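Side-chain contacts in alpha,alpha-trehalose-phosphate synthase (UDP-forming) (PDB 5HXA), which belongs to the family 20 glycosyltransferases, enzymes with the two-domain GT-B fold: residues A[74-77]-A[78-82]; A[123-126]-A[127-131]; A[165-169]-A[170-174]. All coordinates share one frame; numbering follows the deposited sequence. Where two conformers were deposited one is given.

Contact 1 (A[74-77]-A[78-82]); sequences VGLT and KRDYD. With EDO (1,2-ethanediol), chain J; EDO (1,2-ethanediol), chain B.
Thr77 meets Asp80 where strand 69-76 hands over to helix 78-97. Thr77 CB lies against the ethanediol of chain J, 3.6 Å from that molecule's C1. From CB the side chain branches: OG1 sits between the backbone N and the carbonyl carbon of its own residue (chi1 65°), which turns it in under the first helical turn, while CG2 stays on the ethanediol side, 3.8 Å from the same C1. OG1 accepts the N-H of Asp80 over 3.1 Å with an angle of 163° at the hydrogen. That bond makes Thr77 the N-cap of the helix, and a backbone bond from Tyr81 N to Thr77 O, 2.9 Å long, is the opening i to i+4 bond. The short strand and helix axes stand at 82° to each other, so the cap works at a sharp corner between a beta strand of the N-terminal sheet and the helix that follows it, a beta-alpha connection of the Rossmann-like kind found in GT-B enzymes.

The carboxylate carbon of Asp80 packs beside the threonine hydroxyl, with Asp80 CG 3.4 Å from Thr77 OG1. Its OD1 pairs with Arg116 of helix 108-126, a salt bridge that fixes the carboxylate from that oxygen. A water accepts from Thr77 N; its further link to Asp80 OD2 is modelled too short to be certain. Under the corner, Leu76 CB rests 4.1 Å from Asp80 CB, and Leu76 also packs on Val117. Along the outer side of the helix, Lys78 bends at its last torsion and sets NZ 2.9 Å from Asp82 OD2, on the syn lone pair, a salt bridge one turn long.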
ATOM      1  N   VAL A  74      11.351   2.704  33.693  1.00 45.15           N
ATOM      2  CA  VAL A  74      10.153   2.232  34.377  1.00 43.39           C
ATOM      3  C   VAL A  74       9.678   0.942  33.725  1.00 41.77           C
ATOM      4  O   VAL A  74       9.927   0.680  32.545  1.00 38.55           O
ATOM      5  CB  VAL A  74       9.003   3.265  34.357  1.00 43.26           C
ATOM      6  CG1 VAL A  74       9.355   4.493  35.160  1.00 46.92           C
ATOM      7  CG2 VAL A  74       8.665   3.637  32.938  1.00 39.89           C
ATOM      8  N   GLY A  75       8.969   0.136  34.514  1.00 41.23           N
ATOM      9  CA  GLY A  75       8.286  -1.018  33.973  1.00 43.72           C
ATOM     10  C   GLY A  75       6.866  -0.691  33.533  1.00 42.44           C
ATOM     11  O   GLY A  75       6.326   0.381  33.802  1.00 40.93           O
ATOM     12  N   LEU A  76       6.259  -1.648  32.841  1.00 41.23           N
ATOM     13  CA  LEU A  76       4.880  -1.550  32.397  1.00 40.55           C
ATOM     14  C   LEU A  76       4.122  -2.781  32.865  1.00 40.50           C
ATOM     15  O   LEU A  76       4.680  -3.879  32.920  1.00 42.23           O
ATOM     16  CB  LEU A  76       4.781  -1.450  30.871  1.00 37.00           C
ATOM     17  CG  LEU A  76       5.372  -0.228  30.171  1.00 35.34           C
ATOM     18  CD1 LEU A  76       5.263  -0.396  28.661  1.00 30.74           C
ATOM     19  CD2 LEU A  76       4.658   1.033  30.620  1.00 38.74           C
ATOM     20  N   THR A  77       2.846  -2.597  33.196  1.00 38.64           N
ATOM     21  CA  THR A  77       2.008  -3.756  33.472  1.00 43.46           C
ATOM     22  C   THR A  77       1.846  -4.589  32.204  1.00 42.46           C
ATOM     23  O   THR A  77       2.116  -4.131  31.090  1.00 39.07           O
ATOM     24  CB  THR A  77       0.631  -3.332  33.986  1.00 42.71           C
ATOM     25  OG1 THR A  77      -0.064  -2.631  32.952  1.00 41.00           O
ATOM     26  CG2 THR A  77       0.759  -2.427  35.209  1.00 44.24           C
ATOM     27  N   LYS A  78       1.401  -5.836  32.381  1.00 40.09           N
ATOM     28  CA  LYS A  78       1.143  -6.680  31.217  1.00 44.46           C
ATOM     29  C   LYS A  78       0.102  -6.051  30.296  1.00 37.72           C
ATOM     30  O   LYS A  78       0.245  -6.102  29.069  1.00 35.83           O
ATOM     31  CB  LYS A  78       0.691  -8.079  31.644  1.00 50.89           C
ATOM     32  CG  LYS A  78       0.329  -8.964  30.449  1.00 56.71           C
ATOM     33  CD  LYS A  78      -0.128 -10.360  30.853  1.00 68.19           C
ATOM     34  CE  LYS A  78      -0.766 -11.091  29.671  1.00 69.66           C
ATOM     35  NZ  LYS A  78       0.078 -11.040  28.438  1.00 66.90           N
ATOM     36  N   ARG A  79      -0.950  -5.455  30.867  1.00 35.20           N
ATOM     37  CA  ARG A  79      -1.981  -4.822  30.047  1.00 36.54           C
ATOM     38  C   ARG A  79      -1.416  -3.652  29.249  1.00 38.03           C
ATOM     39  O   ARG A  79      -1.731  -3.489  28.062  1.00 34.79           O
ATOM     40  CB  ARG A  79      -3.142  -4.350  30.921  1.00 40.39           C
ATOM     41  CG  ARG A  79      -4.254  -3.646  30.140  1.00 44.84           C
ATOM     42  CD  ARG A  79      -5.454  -3.327  31.030  1.00 59.52           C
ATOM     43  NE  ARG A  79      -5.224  -2.146  31.863  1.00 66.18           N
ATOM     44  CZ  ARG A  79      -5.875  -0.993  31.729  1.00 57.29           C
ATOM     45  NH1 ARG A  79      -6.815  -0.862  30.797  1.00 50.95           N
ATOM     46  NH2 ARG A  79      -5.593   0.025  32.536  1.00 50.96           N
ATOM     47  N   ASP A  80      -0.597  -2.812  29.892  1.00 36.11           N
ATOM     48  CA  ASP A  80       0.022  -1.698  29.181  1.00 31.77           C
ATOM     49  C   ASP A  80       0.910  -2.204  28.056  1.00 32.83           C
ATOM     50  O   ASP A  80       0.853  -1.699  26.928  1.00 32.18           O
ATOM     51  CB  ASP A  80       0.822  -0.839  30.162  1.00 39.67           C
ATOM     52  CG  ASP A  80      -0.063   0.086  30.977  1.00 41.15           C
ATOM     53  OD1 ASP A  80      -1.294   0.037  30.796  1.00 47.27           O
ATOM     54  OD2 ASP A  80       0.471   0.860  31.798  1.00 49.45           O
ATOM     55  N   TYR A  81       1.715  -3.226  28.346  1.00 33.32           N
ATOM     56  CA  TYR A  81       2.590  -3.805  27.337  1.00 37.76           C
ATOM     57  C   TYR A  81       1.793  -4.398  26.178  1.00 33.54           C
ATOM     58  O   TYR A  81       2.140  -4.192  25.008  1.00 34.86           O
ATOM     59  CB  TYR A  81       3.481  -4.860  27.992  1.00 37.29           C
ATOM     60  CG  TYR A  81       4.209  -5.743  27.014  1.00 42.53           C
ATOM     61  CD1 TYR A  81       5.342  -5.290  26.350  1.00 43.22           C
ATOM     62  CD2 TYR A  81       3.765  -7.034  26.755  1.00 47.18           C
ATOM     63  CE1 TYR A  81       6.010  -6.101  25.445  1.00 47.88           C
ATOM     64  CE2 TYR A  81       4.426  -7.851  25.865  1.00 48.42           C
ATOM     65  CZ  TYR A  81       5.546  -7.383  25.210  1.00 50.63           C
ATOM     66  OH  TYR A  81       6.197  -8.202  24.316  1.00 54.82           O
ATOM     67  N   ASP A  82       0.717  -5.130  26.479  1.00 29.78           N
ATOM     68  CA  ASP A  82      -0.075  -5.743  25.414  1.00 30.67           C
ATOM     69  C   ASP A  82      -0.745  -4.693  24.534  1.00 27.39           C
ATOM     70  O   ASP A  82      -0.804  -4.853  23.309  1.00 30.91           O
ATOM     71  CB  ASP A  82      -1.129  -6.689  26.003  1.00 33.96           C
ATOM     72  CG  ASP A  82      -0.525  -7.982  26.537  1.00 43.10           C
ATOM     73  OD1 ASP A  82       0.613  -8.323  26.141  1.00 41.68           O
ATOM     74  OD2 ASP A  82      -1.195  -8.665  27.341  1.00 44.25           O
TER
HETATM   75  C1  EDO J 509      -2.781  -3.890  35.108  1.00 58.13           C
HETATM   76  O1  EDO J 509      -3.582  -2.790  34.658  1.00 56.08           O
HETATM   77  C2  EDO J 509      -3.149  -5.164  34.352  1.00 59.00           C
HETATM   78  O2  EDO J 509      -1.960  -5.894  34.010  1.00 58.85           O
HETATM   79  C1  EDO B 501     -10.382  -3.107  28.057  1.00 66.84           C
HETATM   80  O1  EDO B 501      -9.497  -3.635  27.062  1.00 70.44           O
HETATM   81  C2  EDO B 501      -9.595  -2.742  29.307  1.00 62.38           C
HETATM   82  O2  EDO B 501      -8.732  -1.639  29.014  1.00 59.43           O
HETATM   83  O   HOH W   1       2.262   0.186  33.313  1.00 48.84           O

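Contact 2 (A[123-126]-A[127-131]); sequences KQLK and ELLKP
Leu125 and Leu129 supply the apolar pairing where helix 108-126 runs out. The CD2 methyl of Leu129 lies 4.0 Å from Leu125 CG, and the two side chains cross obliquely. Leu129 CG also settles 3.5 Å from the Leu125 carbonyl oxygen, and its CD1 lies against Lys126 CA, so this leucine folds back over Leu125 and Lys126. With CG anti to its own carbonyl carbon (chi1 -66°), Leu129 sets CG at Leu125 O and CD2 at Leu125 CG. Beside it, Leu128 CB touches the same Leu125 oxygen at 3.5 Å.

The backbone around these leucines shows how the helix is closed. Leu128 N bonds to Leu125 O at 2.8 Å and Leu129 N to Lys126 O at 3.2 Å, the latter closing a type I beta turn from Lys126 to Leu129. Both are i to i+3 bonds, tighter than the alpha-helical spacing, and they bring the chain round toward strand 134-138; here the order is helix to strand, as in the alternating alpha/beta units of a Rossmann-like domain.

Further out, Glu127 bends at chi2 (-57°), and its carboxylate shares a water with the helix: the water donates to Lys123 O and, over a contact modelled rather short, to Glu127 OE2. This gives the Lys123 carbonyl a partner near the end of the helix. Lys126, extended beyond CG, sends NZ instead to Leu152 O. The leucines are seated on the sheet: Leu125 packs on Ile13, Val15 and Phe48, Leu128 on Ala72 and Phe48, and Leu129 on Ile13, with Val154 of a loop beside it. Beyond the turn, Arg11 bonds to Leu128 O, and Asp133 receives the N-H of Lys130.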
ATOM      1  N   LYS A 123       4.210  12.005  32.152  1.00 30.25           N
ATOM      2  CA  LYS A 123       4.033  12.512  33.508  1.00 32.65           C
ATOM      3  C   LYS A 123       5.247  12.193  34.370  1.00 38.61           C
ATOM      4  O   LYS A 123       5.695  13.032  35.162  1.00 38.23           O
ATOM      5  CB  LYS A 123       2.756  11.933  34.117  1.00 39.13           C
ATOM      6  CG  LYS A 123       2.397  12.477  35.501  1.00 46.26           C
ATOM      7  CD  LYS A 123       1.083  11.878  35.995  1.00 51.76           C
ATOM      8  CE  LYS A 123       0.827  12.211  37.465  1.00 60.08           C
ATOM      9  NZ  LYS A 123      -0.344  11.469  38.024  1.00 59.56           N
ATOM     10  N   GLN A 124       5.815  10.997  34.205  1.00 41.04           N
ATOM     11  CA  GLN A 124       6.974  10.619  35.008  1.00 38.19           C
ATOM     12  C   GLN A 124       8.241  11.315  34.533  1.00 36.94           C
ATOM     13  O   GLN A 124       9.081  11.693  35.353  1.00 37.64           O
ATOM     14  CB  GLN A 124       7.161   9.106  34.985  1.00 35.63           C
ATOM     15  CG  GLN A 124       6.147   8.352  35.831  1.00 45.47           C
ATOM     16  CD  GLN A 124       6.250   6.857  35.631  1.00 52.41           C
ATOM     17  OE1 GLN A 124       6.232   6.370  34.499  1.00 54.96           O
ATOM     18  NE2 GLN A 124       6.380   6.118  36.727  1.00 53.43           N
ATOM     19  N   LEU A 125       8.400  11.489  33.216  1.00 31.30           N
ATOM     20  CA  LEU A 125       9.548  12.239  32.714  1.00 35.97           C
ATOM     21  C   LEU A 125       9.530  13.676  33.221  1.00 37.86           C
ATOM     22  O   LEU A 125      10.574  14.221  33.602  1.00 37.68           O
ATOM     23  CB  LEU A 125       9.575  12.218  31.183  1.00 29.77           C
ATOM     24  CG  LEU A 125      10.690  13.093  30.604  1.00 29.34           C
ATOM     25  CD1 LEU A 125      12.045  12.581  31.074  1.00 30.71           C
ATOM     26  CD2 LEU A 125      10.635  13.168  29.080  1.00 26.14           C
ATOM     27  N   LYS A 126       8.347  14.299  33.251  1.00 32.20           N
ATOM     28  CA  LYS A 126       8.247  15.701  33.657  1.00 35.45           C
ATOM     29  C   LYS A 126       8.867  15.954  35.024  1.00 37.70           C
ATOM     30  O   LYS A 126       9.456  17.021  35.249  1.00 41.69           O
ATOM     31  CB  LYS A 126       6.782  16.152  33.667  1.00 33.68           C
ATOM     32  CG  LYS A 126       6.587  17.547  34.271  1.00 39.20           C
ATOM     33  CD  LYS A 126       5.124  17.941  34.351  1.00 45.65           C
ATOM     34  CE  LYS A 126       4.958  19.301  35.012  1.00 50.17           C
ATOM     35  NZ  LYS A 126       3.515  19.657  35.187  1.00 49.51           N
ATOM     36  N   GLU A 127       8.756  14.995  35.948  1.00 39.09           N
ATOM     37  CA  GLU A 127       9.360  15.164  37.269  1.00 43.51           C
ATOM     38  C   GLU A 127      10.876  15.298  37.207  1.00 44.26           C
ATOM     39  O   GLU A 127      11.475  15.878  38.118  1.00 46.07           O
ATOM     40  CB  GLU A 127       8.995  13.989  38.178  1.00 46.14           C
ATOM     41  CG  GLU A 127       7.524  13.891  38.492  1.00 49.97           C
ATOM     42  CD  GLU A 127       6.993  15.158  39.125  1.00 57.86           C
ATOM     43  OE1 GLU A 127       7.535  15.573  40.171  1.00 62.42           O
ATOM     44  OE2 GLU A 127       6.045  15.750  38.566  1.00 59.22           O
ATOM     45  N   LEU A 128      11.508  14.775  36.161  1.00 41.16           N
ATOM     46  CA  LEU A 128      12.958  14.757  36.041  1.00 39.23           C
ATOM     47  C   LEU A 128      13.498  15.908  35.213  1.00 39.48           C
ATOM     48  O   LEU A 128      14.718  16.041  35.092  1.00 48.25           O
ATOM     49  CB  LEU A 128      13.411  13.435  35.419  1.00 36.54           C
ATOM     50  CG  LEU A 128      12.908  12.164  36.102  1.00 41.83           C
ATOM     51  CD1 LEU A 128      13.213  10.959  35.234  1.00 42.55           C
ATOM     52  CD2 LEU A 128      13.550  12.020  37.468  1.00 48.33           C
ATOM     53  N   LEU A 129      12.626  16.732  34.640  1.00 36.71           N
ATOM     54  CA  LEU A 129      13.051  17.760  33.702  1.00 33.61           C
ATOM     55  C   LEU A 129      13.509  19.013  34.430  1.00 38.18           C
ATOM     56  O   LEU A 129      12.974  19.378  35.480  1.00 36.82           O
ATOM     57  CB  LEU A 129      11.914  18.122  32.747  1.00 30.62           C
ATOM     58  CG  LEU A 129      11.457  17.040  31.772  1.00 31.92           C
ATOM     59  CD1 LEU A 129      10.339  17.593  30.892  1.00 33.00           C
ATOM     60  CD2 LEU A 129      12.627  16.549  30.924  1.00 28.17           C
ATOM     61  N   LYS A 130      14.504  19.668  33.861  1.00 36.51           N
ATOM     62  CA  LYS A 130      14.925  20.995  34.245  1.00 38.48           C
ATOM     63  C   LYS A 130      14.570  21.960  33.125  1.00 42.82           C
ATOM     64  O   LYS A 130      14.422  21.551  31.969  1.00 38.92           O
ATOM     65  CB  LYS A 130      16.433  21.026  34.523  1.00 37.39           C
ATOM     66  CG  LYS A 130      16.839  20.273  35.791  1.00 40.25           C
ATOM     67  CD  LYS A 130      18.341  20.008  35.824  1.00 48.27           C
ATOM     68  CE  LYS A 130      18.853  19.822  37.248  1.00 58.44           C
ATOM     69  NZ  LYS A 130      18.121  18.754  37.978  1.00 64.90           N
ATOM     70  N   PRO A 131      14.394  23.247  33.432  1.00 38.87           N
ATOM     71  CA  PRO A 131      13.876  24.172  32.411  1.00 43.25           C
ATOM     72  C   PRO A 131      14.760  24.292  31.180  1.00 41.24           C
ATOM     73  O   PRO A 131      14.249  24.642  30.113  1.00 35.10           O
ATOM     74  CB  PRO A 131      13.774  25.508  33.162  1.00 45.18           C
ATOM     75  CG  PRO A 131      14.618  25.341  34.380  1.00 45.95           C
ATOM     76  CD  PRO A 131      14.534  23.899  34.743  1.00 42.09           C
TER
HETATM   77  O   HOH W   2       4.744  14.962  36.537  1.00 42.37           O

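Contact 3 (A[165-169]-A[170-174]); sequences PFPVP and EVLRT
Leu172 packs against Phe166 and Pro167 as the chain turns into helix 169-172. Its CG is anti to the backbone N (chi1 -179°), which places the two methyls against the preceding loop: CD2 reaches Phe166 CZ at 3.8 Å, with the two side chains slanting past each other, and CD1 stands 4.1 Å from Pro167 CG, those two at about a right angle. Val171 takes the other part of the proline, its CG1 3.7 Å from Pro167 CB. The phenylalanine ring is held by further rings, with Phe97 and Phe202 edge-to-face to it.

Val168 occupies the N-cap position, and its carbonyl oxygen serves two donors: Leu172 N, at 2.9 Å and a nearly straight 177°, and Val171 N, less straight at 139°. Pro169 O then takes Arg173 N, and Thr174 OG1 reaches back 2.7 Å to Val171 O. With its own N lacking a hydrogen, Pro169 suits the first turn.

On the outer side Glu170 OE1 forms a salt bridge with Arg370 of the second subunit. In one of its two modelled conformers Arg173 also grips Glu170 side-on, NE and NH2 both at 3.0 Å from that same OE1, which lies in the guanidinium plane. NE meets the oxygen from well above the carboxylate plane, NH2 from its syn side. The Arg370 bridge, joined by Arg173 in that conformer, would probably favour the ionised form of Glu170; the pairing of Glu170 with Arg370 is what crosses the dimer interface, while the other side of the short helix is anchored by apolar contacts.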
ATOM      1  N   PRO A 165       9.649   4.024   7.789  1.00 15.72           N
ATOM      2  CA  PRO A 165       9.016   4.923   6.813  1.00 14.72           C
ATOM      3  C   PRO A 165       7.797   5.625   7.395  1.00 19.43           C
ATOM      4  O   PRO A 165       7.160   5.142   8.331  1.00 19.21           O
ATOM      5  CB  PRO A 165       8.596   3.984   5.665  1.00 15.47           C
ATOM      6  CG  PRO A 165       9.413   2.725   5.854  1.00 18.37           C
ATOM      7  CD  PRO A 165       9.604   2.614   7.344  1.00 15.78           C
ATOM      8  N   PHE A 166       7.464   6.782   6.809  1.00 13.21           N
ATOM      9  CA  PHE A 166       6.188   7.434   7.094  1.00 15.08           C
ATOM     10  C   PHE A 166       5.302   7.298   5.864  1.00 17.55           C
ATOM     11  O   PHE A 166       5.611   7.888   4.818  1.00 18.19           O
ATOM     12  CB  PHE A 166       6.356   8.911   7.478  1.00 14.12           C
ATOM     13  CG  PHE A 166       5.092   9.509   8.056  1.00 16.35           C
ATOM     14  CD1 PHE A 166       4.761   9.294   9.394  1.00 17.98           C
ATOM     15  CD2 PHE A 166       4.201  10.223   7.252  1.00 16.53           C
ATOM     16  CE1 PHE A 166       3.580   9.813   9.939  1.00 17.22           C
ATOM     17  CE2 PHE A 166       3.014  10.741   7.788  1.00 20.00           C
ATOM     18  CZ  PHE A 166       2.710  10.536   9.144  1.00 15.81           C
ATOM     19  N   PRO A 167       4.209   6.534   5.927  1.00 15.24           N
ATOM     20  CA  PRO A 167       3.496   6.175   4.702  1.00 13.91           C
ATOM     21  C   PRO A 167       2.713   7.351   4.136  1.00 15.28           C
ATOM     22  O   PRO A 167       2.243   8.229   4.866  1.00 17.61           O
ATOM     23  CB  PRO A 167       2.558   5.044   5.159  1.00 14.13           C
ATOM     24  CG  PRO A 167       2.239   5.408   6.607  1.00 14.30           C
ATOM     25  CD  PRO A 167       3.585   5.943   7.134  1.00 14.59           C
ATOM     26  N   VAL A 168       2.562   7.350   2.813  1.00 13.99           N
ATOM     27  CA  VAL A 168       1.877   8.436   2.105  1.00 18.12           C
ATOM     28  C   VAL A 168       0.422   8.493   2.565  1.00 18.99           C
ATOM     29  O   VAL A 168      -0.078   7.515   3.147  1.00 18.38           O
ATOM     30  CB  VAL A 168       1.993   8.266   0.578  1.00 19.55           C
ATOM     31  CG1 VAL A 168       3.462   8.454   0.123  1.00 19.40           C
ATOM     32  CG2 VAL A 168       1.468   6.928   0.149  1.00 21.59           C
ATOM     33  N   PRO A 169      -0.279   9.614   2.348  1.00 17.27           N
ATOM     34  CA  PRO A 169      -1.639   9.762   2.902  1.00 16.67           C
ATOM     35  C   PRO A 169      -2.617   8.647   2.551  1.00 21.07           C
ATOM     36  O   PRO A 169      -3.381   8.235   3.430  1.00 19.19           O
ATOM     37  CB  PRO A 169      -2.091  11.114   2.319  1.00 17.20           C
ATOM     38  CG  PRO A 169      -0.809  11.912   2.259  1.00 18.19           C
ATOM     39  CD  PRO A 169       0.240  10.896   1.824  1.00 15.24           C
ATOM     40  N   GLU A 170      -2.643   8.160   1.303  1.00 17.69           N
ATOM     41  CA  GLU A 170      -3.593   7.099   0.954  1.00 18.78           C
ATOM     42  C   GLU A 170      -3.433   5.875   1.844  1.00 21.96           C
ATOM     43  O   GLU A 170      -4.401   5.134   2.048  1.00 19.85           O
ATOM     44  CB  GLU A 170      -3.438   6.679  -0.511  1.00 14.77           C
ATOM     45  CG  GLU A 170      -4.039   7.660  -1.521  1.00 18.69           C
ATOM     46  CD  GLU A 170      -5.555   7.772  -1.404  1.00 23.85           C
ATOM     47  OE1 GLU A 170      -6.229   6.840  -0.884  1.00 20.66           O
ATOM     48  OE2 GLU A 170      -6.079   8.794  -1.869  1.00 22.24           O
ATOM     49  N   VAL A 171      -2.226   5.635   2.350  1.00 17.40           N
ATOM     50  CA  VAL A 171      -1.946   4.481   3.201  1.00 16.98           C
ATOM     51  C   VAL A 171      -2.104   4.836   4.670  1.00 18.07           C
ATOM     52  O   VAL A 171      -2.705   4.073   5.429  1.00 21.04           O
ATOM     53  CB  VAL A 171      -0.536   3.930   2.897  1.00 21.06           C
ATOM     54  CG1 VAL A 171      -0.115   2.856   3.925  1.00 16.23           C
ATOM     55  CG2 VAL A 171      -0.486   3.371   1.475  1.00 22.12           C
ATOM     56  N   LEU A 172      -1.566   5.994   5.073  1.00 15.48           N
ATOM     57  CA  LEU A 172      -1.717   6.468   6.447  1.00 17.88           C
ATOM     58  C   LEU A 172      -3.179   6.527   6.878  1.00 21.88           C
ATOM     59  O   LEU A 172      -3.507   6.201   8.026  1.00 16.44           O
ATOM     60  CB  LEU A 172      -1.089   7.863   6.595  1.00 14.02           C
ATOM     61  CG  LEU A 172      -1.164   8.467   8.002  1.00 19.22           C
ATOM     62  CD1 LEU A 172      -0.165   7.762   8.895  1.00 18.53           C
ATOM     63  CD2 LEU A 172      -0.898   9.964   7.969  1.00 18.98           C
ATOM     64  N   ARG A 173      -4.071   6.962   5.980  1.00 18.34           N
ATOM     65  CA  ARG A 173      -5.455   7.172   6.391  0.52 22.05           C
ATOM     66  C   ARG A 173      -6.195   5.870   6.668  0.98 20.16           C
ATOM     67  O   ARG A 173      -7.319   5.920   7.188  1.00 18.10           O
ATOM     68  CB  ARG A 173      -6.208   8.006   5.344  0.52 20.29           C
ATOM     69  CG  ARG A 173      -6.454   7.346   3.980  0.52 19.96           C
ATOM     70  CD  ARG A 173      -6.919   8.408   2.954  0.52 22.49           C
ATOM     71  NE  ARG A 173      -7.405   7.838   1.697  0.52 18.95           N
ATOM     72  CZ  ARG A 173      -8.691   7.660   1.404  0.52 32.59           C
ATOM     73  NH1 ARG A 173      -9.628   8.010   2.278  0.52 36.81           N
ATOM     74  NH2 ARG A 173      -9.045   7.127   0.243  0.52 26.67           N
ATOM     75  N   THR A 174      -5.596   4.713   6.371  1.00 17.08           N
ATOM     76  CA  THR A 174      -6.221   3.453   6.766  1.00 15.16           C
ATOM     77  C   THR A 174      -6.119   3.217   8.272  1.00 21.14           C
ATOM     78  O   THR A 174      -6.896   2.424   8.816  1.00 21.23           O
ATOM     79  CB  THR A 174      -5.619   2.262   5.998  1.00 20.60           C
ATOM     80  OG1 THR A 174      -4.238   2.085   6.344  1.00 18.53           O
ATOM     81  CG2 THR A 174      -5.751   2.467   4.481  1.00 23.15           C
TER

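In the fold
The three contacts follow one another along the chain and belong to the part of the protein built on the ten-stranded mixed sheet, separate from the six-stranded parallel one. Contacts 1 and 2 are neighbours, their centres 21 Å apart: the first starts helix 78-97, the second ends helix 108-126, and they touch where Val74 CG1 lies 3.7 Å from Gln124 OE1. Contact 3 is more distant, with centres 28 Å from contact 1 and 33 Å from contact 2, yet helix 78-97 joins it to contact 1, since Phe97 near the far end of that helix packs on Pro167 and Leu172. Only contact 3 meets the second subunit.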